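Local coordinates for protein methyltransferase (Geobacter sulfurreducens PCA, PDB 3C3P) that probably transfers a methyl group from S-adenosyl-L-methionine to a hydroxyl oxygen of its substrate, as an O-methyltransferase of Rossmann-like fold, at residues A[38-41]-A[42-46]. Numbering follows the deposited sequence.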
loop_
_atom_site.group_PDB
_atom_site.type_symbol
_atom_site.label_atom_id
_atom_site.label_comp_id
_atom_site.label_asym_id
_atom_site.label_seq_id
_atom_site.Cartn_x
_atom_site.Cartn_y
_atom_site.Cartn_z
ATOM N N PRO A 38 22.339 3.434 6.811
ATOM C CA PRO A 38 21.040 2.737 6.812
ATOM C C PRO A 38 20.270 3.002 5.535
ATOM O O PRO A 38 20.173 4.151 5.085
ATOM C CB PRO A 38 20.297 3.336 8.014
ATOM C CG PRO A 38 21.056 4.580 8.391
ATOM C CD PRO A 38 22.457 4.423 7.900
ATOM N N ILE A 39 19.789 1.920 4.937
ATOM C CA ILE A 39 18.986 2.002 3.701
ATOM C C ILE A 39 17.736 1.118 3.763
ATOM O O ILE A 39 17.641 0.150 4.522
ATOM C CB ILE A 39 19.798 1.665 2.384
ATOM C CG1 ILE A 39 20.208 0.186 2.323
ATOM C CG2 ILE A 39 21.011 2.611 2.205
ATOM C CD1 ILE A 39 20.872 -0.210 0.990
ATOM N N VAL A 40 16.766 1.524 2.961
ATOM C CA VAL A 40 15.495 0.820 2.793
ATOM C C VAL A 40 15.705 -0.648 2.376
ATOM O O VAL A 40 16.360 -0.873 1.374
ATOM C CB VAL A 40 14.604 1.598 1.732
ATOM C CG1 VAL A 40 13.576 0.735 1.072
ATOM C CG2 VAL A 40 13.970 2.837 2.395
ATOM N N ASP A 41 15.187 -1.635 3.124
ATOM C CA ASP A 41 15.347 -3.054 2.688
ATOM C C ASP A 41 14.511 -3.337 1.412
ATOM O O ASP A 41 13.683 -2.515 0.999
ATOM C CB ASP A 41 15.151 -4.135 3.791
ATOM C CG ASP A 41 13.712 -4.322 4.296
ATOM O OD1 ASP A 41 12.701 -3.816 3.750
ATOM O OD2 ASP A 41 13.593 -5.102 5.270
ATOM N N ARG A 42 14.714 -4.508 0.820
ATOM C CA ARG A 42 14.007 -4.846 -0.448
ATOM C C ARG A 42 12.505 -4.935 -0.357
ATOM O O ARG A 42 11.827 -4.476 -1.254
ATOM C CB ARG A 42 14.519 -6.138 -1.096
ATOM C CG ARG A 42 15.876 -6.017 -1.761
ATOM C CD ARG A 42 16.321 -7.362 -2.349
ATOM N NE ARG A 42 15.533 -7.835 -3.499
ATOM C CZ ARG A 42 15.652 -9.070 -4.000
ATOM N NH1 ARG A 42 16.430 -9.943 -3.398
ATOM N NH2 ARG A 42 14.938 -9.469 -5.037
ATOM N N GLN A 43 11.975 -5.523 0.706
ATOM C CA GLN A 43 10.522 -5.648 0.832
ATOM C C GLN A 43 9.910 -4.257 0.914
ATOM O O GLN A 43 8.828 -3.996 0.377
ATOM C CB GLN A 43 10.124 -6.461 2.066
ATOM C CG GLN A 43 10.570 -7.922 2.014
ATOM C CD GLN A 43 9.863 -8.714 0.940
ATOM O OE1 GLN A 43 8.948 -8.217 0.298
ATOM N NE2 GLN A 43 10.249 -9.968 0.781
ATOM N N THR A 44 10.624 -3.357 1.589
ATOM C CA THR A 44 10.160 -1.992 1.771
ATOM C C THR A 44 10.248 -1.208 0.468
ATOM O O THR A 44 9.322 -0.492 0.109
ATOM C CB THR A 44 10.918 -1.270 2.939
ATOM O OG1 THR A 44 10.691 -2.007 4.150
ATOM C CG2 THR A 44 10.428 0.157 3.126
ATOM N N GLY A 45 11.346 -1.364 -0.246
ATOM C CA GLY A 45 11.529 -0.662 -1.509
ATOM C C GLY A 45 10.464 -1.102 -2.502
ATOM O O GLY A 45 9.917 -0.289 -3.236
ATOM N N ARG A 46 10.176 -2.399 -2.509
ATOM C CA ARG A 46 9.154 -2.948 -3.436
ATOM C C ARG A 46 7.786 -2.321 -3.132
ATOM O O ARG A 46 7.017 -1.998 -4.024
ATOM C CB ARG A 46 9.117 -4.485 -3.404
ATOM C CG ARG A 46 10.366 -5.134 -3.994
ATOM C CD ARG A 46 10.310 -6.663 -4.006
ATOM N NE ARG A 46 9.203 -7.211 -4.789
ATOM C CZ ARG A 46 9.257 -7.404 -6.100
ATOM N NH1 ARG A 46 10.342 -7.078 -6.772
ATOM N NH2 ARG A 46 8.228 -7.893 -6.753
#
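Asp41 O accepts from Gly45 N at 2.9 Å, with an N-H...O angle of 158°, the i to i+4 bond that opens helix 42-55 directly after an extended loop. Asp41 is the N-cap of this helix: its OD1 takes Thr44 N at 3.0 Å, the capping bond to the third helical amide expected of this position. A chi1 of 70°, which sets CG between the backbone N and the carbonyl carbon, brings the carboxylate back over the first turn. The same OD1 receives the hydroxyl Thr44 OG1 at 2.7 Å, on its syn side but 35° out of the carboxylate plane, while Thr44 N comes from the opposite face, nearly in line with the C-O bond. One oxygen is thus gripped by two donors of a single residue, and the two side chains cross at about a right angle. With an alanine here in place of Thr44, OD1 keeps the bond from the amide but loses the hydroxyl donor, the carboxylate would probably be freer to turn, and Val40 CG1 would probably pack less closely without its methyl neighbour. Arg42 NH2 binds Pro19 O and Gln43 NE2 binds Asp15 OD1, tying the helix start to the N-terminal region. Next to the cap, Val40 CG1, which also touches Thr44 CG2 at 3.8 Å, lies 3.3 Å from Gly45 N.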